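Local structure of ferredoxin--NADP reductase, apicoplast (Plasmodium falciparum, 3JQQ) at residues F173-G179 with Y210-G216; C279-G285 with R310-Y316; T53-P58 with Q97-Y103. The protein uses FAD to transfer electrons between ferredoxin and NADP(H) in the apicoplast, and may serve the terminal step of isoprenoid precursor synthesis. The protein carries 1 engineered substitution. The contacts are given in a common frame with arbitrary orientation. Numbering follows the deposited sequence.

Contact 3 comes first along the chain, then contact 1, then contact 2. Contact 3 joins two strands of the antiparallel sheet in the FAD-binding domain. Contacts 1 and 2 lie in the five-stranded parallel sheet of the NADP-binding domain. Their centres are about 9 Å apart, and strands 173-178 and 280-285 are neighbours there, so the two contacts form four consecutive strands. The centre of contact 3 is about 26 Å from that of contact 1 and about 22 Å from that of contact 2. FAD lies between the domains and touches both contact 2 and contact 3. Contact 1 meets the bound adenosine-2'-5'-diphosphate instead. Together they outline the two-domain plan of ferredoxin-NADP reductases.

Contact 1: residues F173-G179 with Y210-G216; sequences FIFIATG and YITIYYG. With A2P (adenosine-2'-5'-diphosphate), chain J.
This is a parallel strand pair in the Rossmann-like NADP domain, joined by a beta-alpha-beta crossover through helix 183-192. Strand 173-178 is the central strand of the sheet, and 211-216 lies beside it. The axes approach to 4.6 Å at 8°. The register runs from Phe173 opposite Ile211 (CA-CA 4.7 Å) to Thr178 opposite Gly216 (CA-CA 4.6 Å). Backbone angles are extended up to Thr178; Gly179 then turns to phi 51°, psi -126°.

Phe173 N gives a hydrogen bond to Tyr210 O (2.9 Å), and Thr212 N to Phe173 O (2.9 Å). Phe175 N gives to Thr212 O (2.9 Å), and Tyr214 N to Phe175 O (2.8 Å). Ala177 N gives to Tyr214 O (2.8 Å), and Gly216 N to Ala177 O (2.8 Å). Gly179 N closes the series on Gly216 O (3.1 Å).

On one face, Ile174 CG2 meets the Tyr214 ring edge at CE1 (3.7 Å), and Ile176 CG1 lies 3.9 Å from Tyr214 CD1. Helix 259-265 covers Ile176 and Tyr214. On the other face, Phe175 CE1 packs on Ile211 CG2 (3.5 Å), with both chi1 angles m. Helix 183-192 covers part of this face. Tyr215 takes chi1 t, and its OH donates to Gly179 O (2.8 Å).

The C-terminal strand ends line the A2P pocket, while Lys119, Ser247 and Tyr258 hydrogen-bond the ligand. Gly216 O lies 3.6 Å from A2P C4', and Gly179 N 3.6 Å from A2P C5'. A CB on Gly179 would clash with A2P O4P. The positive phi also favours glycine, so both backbone and ligand call for one here.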
# COMPACT_ATOMS: atom_id res chain seq x y z
N PHE B 173 -9.99 -6.36 -24.99
CA PHE B 173 -9.47 -5.81 -23.74
C PHE B 173 -8.06 -6.29 -23.41
O PHE B 173 -7.65 -7.38 -23.81
CB PHE B 173 -10.38 -6.19 -22.57
CG PHE B 173 -11.80 -5.69 -22.69
CD1 PHE B 173 -12.81 -6.54 -23.12
CD2 PHE B 173 -12.12 -4.39 -22.35
CE1 PHE B 173 -14.11 -6.08 -23.22
CE2 PHE B 173 -13.42 -3.94 -22.45
CZ PHE B 173 -14.42 -4.78 -22.89
N ILE B 174 -7.34 -5.45 -22.67
CA ILE B 174 -6.15 -5.87 -21.95
C ILE B 174 -6.36 -5.54 -20.48
O ILE B 174 -6.48 -4.37 -20.11
CB ILE B 174 -4.89 -5.13 -22.45
CG1 ILE B 174 -4.57 -5.53 -23.89
CG2 ILE B 174 -3.70 -5.42 -21.54
CD1 ILE B 174 -3.49 -4.67 -24.53
N PHE B 175 -6.44 -6.57 -19.64
CA PHE B 175 -6.58 -6.36 -18.20
C PHE B 175 -5.24 -6.62 -17.52
O PHE B 175 -4.62 -7.66 -17.73
CB PHE B 175 -7.64 -7.30 -17.60
CG PHE B 175 -9.01 -7.14 -18.21
CD1 PHE B 175 -9.80 -8.26 -18.42
CD2 PHE B 175 -9.50 -5.90 -18.55
CE1 PHE B 175 -11.07 -8.14 -18.97
CE2 PHE B 175 -10.77 -5.77 -19.10
CZ PHE B 175 -11.55 -6.89 -19.31
N ILE B 176 -4.80 -5.67 -16.69
CA ILE B 176 -3.56 -5.83 -15.94
C ILE B 176 -3.85 -5.78 -14.44
O ILE B 176 -4.49 -4.85 -13.96
CB ILE B 176 -2.53 -4.76 -16.35
CG1 ILE B 176 -2.15 -4.92 -17.82
CG2 ILE B 176 -1.30 -4.84 -15.46
CD1 ILE B 176 -1.37 -3.76 -18.39
N ALA B 177 -3.39 -6.79 -13.71
CA ALA B 177 -3.74 -6.90 -12.29
C ALA B 177 -2.60 -7.39 -11.40
O ALA B 177 -1.67 -8.06 -11.85
CB ALA B 177 -4.96 -7.80 -12.13
N THR B 178 -2.70 -7.04 -10.12
CA THR B 178 -1.88 -7.64 -9.08
C THR B 178 -2.76 -7.96 -7.88
O THR B 178 -3.65 -7.19 -7.53
CB THR B 178 -0.73 -6.70 -8.61
OG1 THR B 178 -1.29 -5.50 -8.06
CG2 THR B 178 0.18 -6.35 -9.78
N GLY B 179 -2.52 -9.12 -7.26
CA GLY B 179 -3.27 -9.50 -6.06
C GLY B 179 -4.77 -9.39 -6.21
O GLY B 179 -5.35 -9.96 -7.13
N TYR B 210 -11.49 -10.30 -27.93
CA TYR B 210 -10.30 -10.95 -27.38
C TYR B 210 -9.80 -10.24 -26.13
O TYR B 210 -9.62 -9.02 -26.12
CB TYR B 210 -9.19 -11.04 -28.42
CG TYR B 210 -8.17 -12.13 -28.12
CD1 TYR B 210 -8.57 -13.45 -27.97
CD2 TYR B 210 -6.82 -11.83 -27.98
CE1 TYR B 210 -7.66 -14.45 -27.70
CE2 TYR B 210 -5.90 -12.83 -27.70
CZ TYR B 210 -6.32 -14.13 -27.56
OH TYR B 210 -5.41 -15.13 -27.29
N ILE B 211 -9.58 -11.01 -25.07
CA ILE B 211 -9.12 -10.47 -23.80
C ILE B 211 -7.75 -11.01 -23.43
O ILE B 211 -7.53 -12.23 -23.43
CB ILE B 211 -10.12 -10.79 -22.67
CG1 ILE B 211 -11.49 -10.19 -22.99
CG2 ILE B 211 -9.60 -10.28 -21.33
CD1 ILE B 211 -12.62 -10.74 -22.13
N THR B 212 -6.82 -10.11 -23.12
CA THR B 212 -5.48 -10.51 -22.69
C THR B 212 -5.27 -10.09 -21.24
O THR B 212 -5.39 -8.91 -20.91
CB THR B 212 -4.39 -9.88 -23.56
OG1 THR B 212 -4.73 -10.04 -24.95
CG2 THR B 212 -3.04 -10.54 -23.29
N ILE B 213 -4.95 -11.05 -20.39
CA ILE B 213 -4.82 -10.79 -18.97
C ILE B 213 -3.39 -10.95 -18.49
O ILE B 213 -2.76 -11.98 -18.72
CB ILE B 213 -5.75 -11.70 -18.15
CG1 ILE B 213 -7.17 -11.64 -18.71
CG2 ILE B 213 -5.72 -11.30 -16.68
CD1 ILE B 213 -8.22 -12.18 -17.77
N TYR B 214 -2.88 -9.91 -17.83
CA TYR B 214 -1.57 -9.96 -17.21
C TYR B 214 -1.76 -9.86 -15.70
O TYR B 214 -2.22 -8.84 -15.19
CB TYR B 214 -0.70 -8.80 -17.71
CG TYR B 214 -0.46 -8.81 -19.20
CD1 TYR B 214 -1.17 -7.95 -20.04
CD2 TYR B 214 0.46 -9.67 -19.78
CE1 TYR B 214 -0.96 -7.95 -21.41
CE2 TYR B 214 0.68 -9.67 -21.15
CZ TYR B 214 -0.03 -8.81 -21.95
OH TYR B 214 0.18 -8.81 -23.31
N TYR B 215 -1.42 -10.93 -15.00
CA TYR B 215 -1.78 -11.05 -13.59
C TYR B 215 -0.57 -11.41 -12.74
O TYR B 215 0.00 -12.49 -12.89
CB TYR B 215 -2.90 -12.08 -13.44
CG TYR B 215 -3.51 -12.20 -12.06
CD1 TYR B 215 -3.46 -11.15 -11.16
CD2 TYR B 215 -4.18 -13.36 -11.68
CE1 TYR B 215 -4.02 -11.26 -9.90
CE2 TYR B 215 -4.75 -13.48 -10.43
CZ TYR B 215 -4.67 -12.43 -9.54
OH TYR B 215 -5.24 -12.55 -8.29
N GLY B 216 -0.19 -10.49 -11.87
CA GLY B 216 0.96 -10.70 -10.99
C GLY B 216 0.54 -11.11 -9.59
O GLY B 216 -0.24 -10.42 -8.93
P1 A2P J . 6.01 -9.31 -3.87
O1P A2P J . 7.39 -8.83 -4.26
O2P A2P J . 5.31 -8.41 -2.88
O3P A2P J . 5.95 -10.78 -3.53
P2 A2P J . -0.04 -8.09 -2.77
O4P A2P J . -1.35 -7.66 -3.39
O5P A2P J . 0.62 -7.03 -1.91
O6P A2P J . -0.07 -9.47 -2.16
O5' A2P J . 0.95 -8.24 -4.03
C5' A2P J . 0.47 -8.78 -5.26
C4' A2P J . 1.65 -9.05 -6.18
O4' A2P J . 2.18 -7.81 -6.67
C3' A2P J . 2.79 -9.75 -5.45
O3' A2P J . 3.32 -10.76 -6.32
C2' A2P J . 3.83 -8.68 -5.24
O2' A2P J . 5.16 -9.20 -5.22
C1' A2P J . 3.60 -7.85 -6.49
N9 A2P J . 4.27 -6.53 -6.43
C8 A2P J . 4.91 -6.00 -5.36
N7 A2P J . 5.43 -4.79 -5.66
C5 A2P J . 5.14 -4.53 -6.95
C6 A2P J . 5.39 -3.43 -7.91
N6 A2P J . 6.07 -2.32 -7.55
N1 A2P J . 4.91 -3.56 -9.17
C2 A2P J . 4.22 -4.65 -9.56
N3 A2P J . 3.95 -5.68 -8.74
C4 A2P J . 4.38 -5.68 -7.45
O HOH W 1 -6.71 -8.92 -26.11

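Contact 2: residues C279-G285 with R310-Y316; sequences CELYICG and RVHVEVY. With FAD (flavin-adenine dinucleotide), chain I.
Cys279 O accepts a weak bond from Arg310 NH1 (3.3 Å); that NH1 also bonds to Phe274 O. At Glu280, OE1 takes a hydrogen bond from His312 NE2 (2.9 Å). Leu281 N donates to Arg310 O (2.8 Å), and Leu281 O accepts from His312 N (2.7 Å). Tyr282, chi1 m, lays its ring on that of His312, also m, in an offset stack with centroids 4.2 Å apart and planes at 9°. Its OH bonds to Asn161 O.

Strands 280-285 and 311-315 run parallel, axes 4.6 Å apart at 6°, as the edge pair of the NADP-domain sheet. Ile283 N donates to His312 O (2.7 Å), and Ile283 O accepts from Glu314 N (2.8 Å). Cys284 SG sits at the Tyr316 ring edge, 3.9 Å from CE2. Gly285 N donates to Glu314 O (3.1 Å), and Gly285 O accepts from Tyr316 N (2.9 Å). The C-terminal Tyr316 ring faces the flavin (CD1 3.4 Å from FAD C9A), a hallmark of plant-type ferredoxin-NADP reductases.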
# COMPACT_ATOMS: atom_id res chain seq x y z
N CYS B 279 -7.80 -2.24 -28.35
CA CYS B 279 -8.05 -2.74 -27.00
C CYS B 279 -8.30 -1.64 -25.97
O CYS B 279 -7.61 -0.62 -25.97
CB CYS B 279 -6.88 -3.60 -26.52
SG CYS B 279 -6.83 -5.28 -27.18
N GLU B 280 -9.28 -1.87 -25.11
CA GLU B 280 -9.43 -1.07 -23.90
C GLU B 280 -8.42 -1.60 -22.88
O GLU B 280 -8.39 -2.79 -22.60
CB GLU B 280 -10.85 -1.17 -23.34
CG GLU B 280 -11.89 -0.39 -24.13
CD GLU B 280 -11.75 1.11 -23.96
OE1 GLU B 280 -11.41 1.55 -22.84
OE2 GLU B 280 -11.99 1.84 -24.94
N LEU B 281 -7.60 -0.70 -22.35
CA LEU B 281 -6.53 -1.09 -21.43
C LEU B 281 -6.91 -0.77 -19.99
O LEU B 281 -7.28 0.36 -19.68
CB LEU B 281 -5.23 -0.40 -21.81
CG LEU B 281 -4.00 -0.65 -20.94
CD1 LEU B 281 -3.66 -2.13 -20.89
CD2 LEU B 281 -2.81 0.16 -21.45
N TYR B 282 -6.82 -1.77 -19.12
CA TYR B 282 -7.15 -1.59 -17.72
C TYR B 282 -5.97 -1.94 -16.83
O TYR B 282 -5.26 -2.92 -17.08
CB TYR B 282 -8.35 -2.46 -17.33
CG TYR B 282 -9.66 -1.96 -17.88
CD1 TYR B 282 -9.98 -2.13 -19.22
CD2 TYR B 282 -10.59 -1.34 -17.05
CE1 TYR B 282 -11.19 -1.68 -19.72
CE2 TYR B 282 -11.79 -0.89 -17.54
CZ TYR B 282 -12.09 -1.06 -18.88
OH TYR B 282 -13.29 -0.62 -19.38
N ILE B 283 -5.76 -1.15 -15.79
CA ILE B 283 -4.70 -1.41 -14.82
C ILE B 283 -5.25 -1.29 -13.40
O ILE B 283 -5.68 -0.21 -12.99
CB ILE B 283 -3.52 -0.45 -15.01
CG1 ILE B 283 -2.87 -0.68 -16.38
CG2 ILE B 283 -2.51 -0.63 -13.89
CD1 ILE B 283 -1.93 0.44 -16.81
N CYS B 284 -5.24 -2.39 -12.67
CA CYS B 284 -5.74 -2.40 -11.30
C CYS B 284 -4.77 -3.10 -10.35
O CYS B 284 -4.44 -4.27 -10.53
CB CYS B 284 -7.11 -3.08 -11.24
SG CYS B 284 -7.90 -2.97 -9.61
N GLY B 285 -4.31 -2.37 -9.35
CA GLY B 285 -3.30 -2.91 -8.45
C GLY B 285 -2.34 -1.84 -7.99
O GLY B 285 -2.72 -0.69 -7.79
N ARG B 310 -9.11 5.25 -23.73
CA ARG B 310 -9.09 3.80 -23.76
C ARG B 310 -8.34 3.19 -22.58
O ARG B 310 -8.40 1.98 -22.35
CB ARG B 310 -8.46 3.31 -25.07
CG ARG B 310 -9.28 3.65 -26.31
CD ARG B 310 -8.88 2.75 -27.48
NE ARG B 310 -7.70 3.24 -28.19
CZ ARG B 310 -6.79 2.45 -28.75
NH1 ARG B 310 -6.92 1.13 -28.68
NH2 ARG B 310 -5.75 2.98 -29.38
N VAL B 311 -7.63 4.03 -21.83
CA VAL B 311 -6.84 3.56 -20.70
C VAL B 311 -7.54 3.82 -19.37
O VAL B 311 -8.06 4.91 -19.13
CB VAL B 311 -5.44 4.22 -20.68
CG1 VAL B 311 -4.68 3.82 -19.43
CG2 VAL B 311 -4.66 3.82 -21.93
N HIS B 312 -7.56 2.81 -18.51
CA HIS B 312 -8.20 2.90 -17.20
C HIS B 312 -7.26 2.43 -16.11
O HIS B 312 -6.61 1.39 -16.24
CB HIS B 312 -9.47 2.04 -17.17
CG HIS B 312 -10.45 2.37 -18.25
ND1 HIS B 312 -11.55 3.18 -18.03
CD2 HIS B 312 -10.52 1.98 -19.54
CE1 HIS B 312 -12.24 3.28 -19.15
NE2 HIS B 312 -11.64 2.56 -20.09
N VAL B 313 -7.19 3.19 -15.02
CA VAL B 313 -6.30 2.85 -13.92
C VAL B 313 -6.97 3.01 -12.57
O VAL B 313 -7.60 4.03 -12.29
CB VAL B 313 -5.00 3.69 -13.96
CG1 VAL B 313 -5.33 5.16 -13.78
CG2 VAL B 313 -4.03 3.22 -12.88
N GLU B 314 -6.85 1.99 -11.72
CA GLU B 314 -7.32 2.06 -10.35
C GLU B 314 -6.25 1.43 -9.45
O GLU B 314 -6.10 0.21 -9.42
CB GLU B 314 -8.65 1.32 -10.19
CG GLU B 314 -9.56 1.90 -9.11
CD GLU B 314 -10.75 1.00 -8.81
OE1 GLU B 314 -10.54 -0.22 -8.68
OE2 GLU B 314 -11.88 1.51 -8.69
N VAL B 315 -5.52 2.27 -8.73
CA VAL B 315 -4.38 1.80 -7.96
C VAL B 315 -4.61 1.86 -6.45
O VAL B 315 -5.18 2.82 -5.94
CB VAL B 315 -3.08 2.56 -8.32
CG1 VAL B 315 -2.69 2.29 -9.76
CG2 VAL B 315 -3.26 4.06 -8.08
N TYR B 316 -4.17 0.82 -5.75
CA TYR B 316 -4.24 0.79 -4.29
C TYR B 316 -3.25 -0.22 -3.72
O TYR B 316 -2.99 -0.24 -2.52
CB TYR B 316 -5.66 0.45 -3.83
CG TYR B 316 -6.13 -0.93 -4.23
CD1 TYR B 316 -5.91 -2.02 -3.40
CD2 TYR B 316 -6.79 -1.13 -5.43
CE1 TYR B 316 -6.34 -3.28 -3.76
CE2 TYR B 316 -7.22 -2.39 -5.80
CZ TYR B 316 -6.99 -3.46 -4.97
OH TYR B 316 -7.43 -4.71 -5.34
OXT TYR B 316 -2.68 -1.04 -4.45
PA FAD I . -5.68 -0.69 8.08
O1A FAD I . -6.38 0.47 7.43
O2A FAD I . -6.10 -0.84 9.52
O5B FAD I . -4.08 -0.52 7.95
C5B FAD I . -3.46 -0.51 6.68
C4B FAD I . -2.19 -1.36 6.69
O4B FAD I . -1.32 -0.96 7.73
C3B FAD I . -2.51 -2.82 6.92
O3B FAD I . -1.63 -3.60 6.16
C2B FAD I . -2.22 -3.03 8.39
O2B FAD I . -1.74 -4.33 8.64
C1B FAD I . -1.15 -1.99 8.69
N9A FAD I . -1.29 -1.42 10.05
C8A FAD I . -2.40 -0.86 10.61
N7A FAD I . -2.10 -0.46 11.87
C5A FAD I . -0.80 -0.75 12.11
C6A FAD I . 0.01 -0.56 13.22
N6A FAD I . -0.50 -0.06 14.35
N1A FAD I . 1.32 -0.97 13.18
C2A FAD I . 1.82 -1.57 12.04
N3A FAD I . 1.01 -1.76 10.94
C4A FAD I . -0.28 -1.36 10.98
N1 FAD I . -8.49 -4.59 -0.60
C2 FAD I . -8.85 -5.92 -0.74
O2 FAD I . -8.44 -6.74 0.07
N3 FAD I . -9.67 -6.30 -1.79
C4 FAD I . -10.12 -5.38 -2.70
O4 FAD I . -10.84 -5.72 -3.63
C4X FAD I . -9.76 -4.04 -2.56
N5 FAD I . -10.21 -3.11 -3.47
C5X FAD I . -9.84 -1.79 -3.32
C6 FAD I . -10.29 -0.85 -4.23
C7 FAD I . -9.93 0.48 -4.10
C7M FAD I . -10.43 1.50 -5.09
C8 FAD I . -9.11 0.87 -3.04
C8M FAD I . -8.70 2.31 -2.87
C9 FAD I . -8.66 -0.07 -2.12
C9A FAD I . -9.01 -1.41 -2.26
N10 FAD I . -8.56 -2.34 -1.33
C10 FAD I . -8.94 -3.66 -1.50
C1' FAD I . -7.82 -1.92 -0.08
C2' FAD I . -8.72 -1.97 1.17
O2' FAD I . -9.70 -0.96 1.06
C3' FAD I . -8.02 -1.74 2.51
O3' FAD I . -7.08 -0.69 2.41
C4' FAD I . -7.34 -2.98 3.09
O4' FAD I . -8.34 -3.93 3.39
C5' FAD I . -6.60 -2.64 4.37
O5' FAD I . -7.55 -2.16 5.29
P FAD I . -7.45 -2.48 6.87
O1P FAD I . -8.45 -1.64 7.62
O2P FAD I . -7.66 -3.96 7.14
O3P FAD I . -5.95 -2.05 7.26

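Contact 3: residues T53-P58 with Q97-Y103; sequences TCGIIP and QRCARLY. With FAD (flavin-adenine dinucleotide), chain I.
Strands 53-56 and 101-103 pair antiparallel at the 101-104 edge of the beta barrel of the FAD-binding domain, with axes 4.6 Å apart at 143°. Cys54 with Tyr103 and Ile56 with Arg101 are hydrogen-bonded pairs; Gly55 with Leu102 is a non-hydrogen-bonded pair, CA-CA 4.4 Å.

Cys54 N gives to Tyr103 O (3.0 Å), and Tyr103 N to Cys54 O (2.9 Å). Ile56 N gives to Arg101 O (2.8 Å), and Arg101 N to Ile56 O (3.0 Å). Thr53 OG1 has one proton for either Tyr103 O (2.8 Å) or Cys54 O (3.0 Å). Beyond the strands a water takes over. It donates to Pro58 O (3.0 Å) and Gln97 O (2.4 Å) and accepts from Cys99 N (3.0 Å).

Each guanidinium nitrogen of Arg101 has a partner. NH1 holds Cys99 O (3.0 Å), NH2 binds FAD O1A (2.9 Å), and NE makes a weak bond to FAD O1P (2.9 Å). Leu102 O accepts from FAD O2' (2.6 Å). Tyr103, chi1 m, shares a hydrogen bond between its OH and FAD O4' (2.6 Å). Residues 101-103 thus help to hold the ribityl and diphosphate of FAD.

Cys99 forms a disulfide with Cys99 of the second subunit. Strand 53-56 also pairs with strand 150-157, while Tyr103 packs on strand 114-123 and helix 137-144.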
# COMPACT_ATOMS: atom_id res chain seq x y z
N THR B 53 -16.74 -0.48 -6.77
CA THR B 53 -16.35 -0.90 -5.45
C THR B 53 -17.49 -0.60 -4.49
O THR B 53 -18.35 0.24 -4.77
CB THR B 53 -15.12 -0.14 -4.97
OG1 THR B 53 -14.79 -0.56 -3.64
CG2 THR B 53 -15.39 1.35 -4.95
N CYS B 54 -17.49 -1.30 -3.37
CA CYS B 54 -18.38 -0.97 -2.28
C CYS B 54 -17.50 -0.62 -1.10
O CYS B 54 -16.31 -0.93 -1.09
CB CYS B 54 -19.27 -2.17 -1.93
SG CYS B 54 -18.35 -3.68 -1.54
N GLY B 55 -18.08 0.04 -0.11
CA GLY B 55 -17.39 0.26 1.15
C GLY B 55 -17.94 -0.71 2.18
O GLY B 55 -19.13 -1.03 2.18
N ILE B 56 -17.07 -1.20 3.05
CA ILE B 56 -17.51 -1.98 4.19
C ILE B 56 -17.17 -1.18 5.44
O ILE B 56 -16.04 -0.72 5.59
CB ILE B 56 -16.81 -3.35 4.25
CG1 ILE B 56 -17.28 -4.25 3.10
CG2 ILE B 56 -17.07 -4.02 5.59
CD1 ILE B 56 -16.53 -5.57 3.00
N ILE B 57 -18.14 -1.01 6.33
CA ILE B 57 -17.90 -0.33 7.60
C ILE B 57 -17.73 -1.35 8.72
O ILE B 57 -18.71 -1.94 9.18
CB ILE B 57 -19.05 0.63 7.97
CG1 ILE B 57 -19.31 1.63 6.85
CG2 ILE B 57 -18.73 1.36 9.27
CD1 ILE B 57 -20.62 2.37 6.98
N PRO B 58 -16.49 -1.56 9.16
CA PRO B 58 -16.21 -2.55 10.20
C PRO B 58 -16.89 -2.21 11.52
O PRO B 58 -16.90 -1.04 11.93
CB PRO B 58 -14.69 -2.49 10.36
CG PRO B 58 -14.18 -1.72 9.17
CD PRO B 58 -15.29 -0.81 8.77
N GLN B 97 -16.69 5.04 15.56
CA GLN B 97 -15.78 4.97 14.42
C GLN B 97 -16.51 4.47 13.18
O GLN B 97 -16.68 3.27 13.00
CB GLN B 97 -14.64 3.99 14.70
CG GLN B 97 -13.50 4.52 15.54
CD GLN B 97 -12.33 3.55 15.59
OE1 GLN B 97 -12.01 3.00 16.64
NE2 GLN B 97 -11.71 3.32 14.44
N ARG B 98 -16.95 5.39 12.32
CA ARG B 98 -17.47 4.99 11.02
C ARG B 98 -16.38 5.14 9.96
O ARG B 98 -16.30 6.14 9.26
CB ARG B 98 -18.71 5.79 10.63
CG ARG B 98 -19.99 5.30 11.30
CD ARG B 98 -21.23 5.73 10.53
NE ARG B 98 -21.27 7.17 10.29
CZ ARG B 98 -22.38 7.85 10.04
NH1 ARG B 98 -23.55 7.23 10.00
NH2 ARG B 98 -22.32 9.16 9.82
N CYS B 99 -15.53 4.12 9.87
CA CYS B 99 -14.34 4.17 9.03
C CYS B 99 -14.38 3.09 7.95
O CYS B 99 -13.97 1.96 8.17
CB CYS B 99 -13.10 4.01 9.90
SG CYS B 99 -13.19 5.07 11.36
N ALA B 100 -14.88 3.47 6.78
CA ALA B 100 -15.16 2.52 5.71
C ALA B 100 -13.95 2.24 4.82
O ALA B 100 -13.12 3.11 4.59
CB ALA B 100 -16.33 3.01 4.87
N ARG B 101 -13.88 1.01 4.32
CA ARG B 101 -12.83 0.61 3.38
C ARG B 101 -13.46 0.15 2.07
O ARG B 101 -14.55 -0.41 2.06
CB ARG B 101 -11.99 -0.54 3.95
CG ARG B 101 -10.77 -0.09 4.70
CD ARG B 101 -11.13 0.49 6.05
NE ARG B 101 -9.93 0.72 6.84
CZ ARG B 101 -9.89 1.53 7.91
NH1 ARG B 101 -10.97 2.18 8.29
NH2 ARG B 101 -8.75 1.68 8.57
N LEU B 102 -12.74 0.38 0.98
CA LEU B 102 -13.24 0.01 -0.34
C LEU B 102 -12.77 -1.37 -0.74
O LEU B 102 -11.61 -1.75 -0.51
CB LEU B 102 -12.81 1.05 -1.38
CG LEU B 102 -13.22 2.50 -1.11
CD1 LEU B 102 -12.52 3.43 -2.08
CD2 LEU B 102 -14.73 2.67 -1.19
N TYR B 103 -13.68 -2.12 -1.34
CA TYR B 103 -13.38 -3.45 -1.85
C TYR B 103 -14.08 -3.63 -3.19
O TYR B 103 -15.25 -3.28 -3.34
CB TYR B 103 -13.79 -4.51 -0.83
CG TYR B 103 -13.04 -4.34 0.47
CD1 TYR B 103 -13.58 -3.62 1.52
CD2 TYR B 103 -11.75 -4.84 0.61
CE1 TYR B 103 -12.87 -3.44 2.69
CE2 TYR B 103 -11.04 -4.66 1.77
CZ TYR B 103 -11.60 -3.96 2.81
OH TYR B 103 -10.89 -3.77 3.98
PA FAD I . -5.68 -0.69 8.08
O1A FAD I . -6.38 0.47 7.43
O2A FAD I . -6.10 -0.84 9.52
O5B FAD I . -4.08 -0.52 7.95
C5B FAD I . -3.46 -0.51 6.68
C4B FAD I . -2.19 -1.36 6.69
O4B FAD I . -1.32 -0.96 7.73
C3B FAD I . -2.51 -2.82 6.92
O3B FAD I . -1.63 -3.60 6.16
C2B FAD I . -2.22 -3.03 8.39
O2B FAD I . -1.74 -4.33 8.64
C1B FAD I . -1.15 -1.99 8.69
N9A FAD I . -1.29 -1.42 10.05
C8A FAD I . -2.40 -0.86 10.61
N7A FAD I . -2.10 -0.46 11.87
C5A FAD I . -0.80 -0.75 12.11
C6A FAD I . 0.01 -0.56 13.22
N6A FAD I . -0.50 -0.06 14.35
N1A FAD I . 1.32 -0.97 13.18
C2A FAD I . 1.82 -1.57 12.04
N3A FAD I . 1.01 -1.76 10.94
C4A FAD I . -0.28 -1.36 10.98
N1 FAD I . -8.49 -4.59 -0.60
C2 FAD I . -8.85 -5.92 -0.74
O2 FAD I . -8.44 -6.74 0.07
N3 FAD I . -9.67 -6.30 -1.79
C4 FAD I . -10.12 -5.38 -2.70
O4 FAD I . -10.84 -5.72 -3.63
C4X FAD I . -9.76 -4.04 -2.56
N5 FAD I . -10.21 -3.11 -3.47
C5X FAD I . -9.84 -1.79 -3.32
C6 FAD I . -10.29 -0.85 -4.23
C7 FAD I . -9.93 0.48 -4.10
C7M FAD I . -10.43 1.50 -5.09
C8 FAD I . -9.11 0.87 -3.04
C8M FAD I . -8.70 2.31 -2.87
C9 FAD I . -8.66 -0.07 -2.12
C9A FAD I . -9.01 -1.41 -2.26
N10 FAD I . -8.56 -2.34 -1.33
C10 FAD I . -8.94 -3.66 -1.50
C1' FAD I . -7.82 -1.92 -0.08
C2' FAD I . -8.72 -1.97 1.17
O2' FAD I . -9.70 -0.96 1.06
C3' FAD I . -8.02 -1.74 2.51
O3' FAD I . -7.08 -0.69 2.41
C4' FAD I . -7.34 -2.98 3.09
O4' FAD I . -8.34 -3.93 3.39
C5' FAD I . -6.60 -2.64 4.37
O5' FAD I . -7.55 -2.16 5.29
P FAD I . -7.45 -2.48 6.87
O1P FAD I . -8.45 -1.64 7.62
O2P FAD I . -7.66 -3.96 7.14
O3P FAD I . -5.95 -2.05 7.26
O HOH W 2 -15.52 1.65 11.64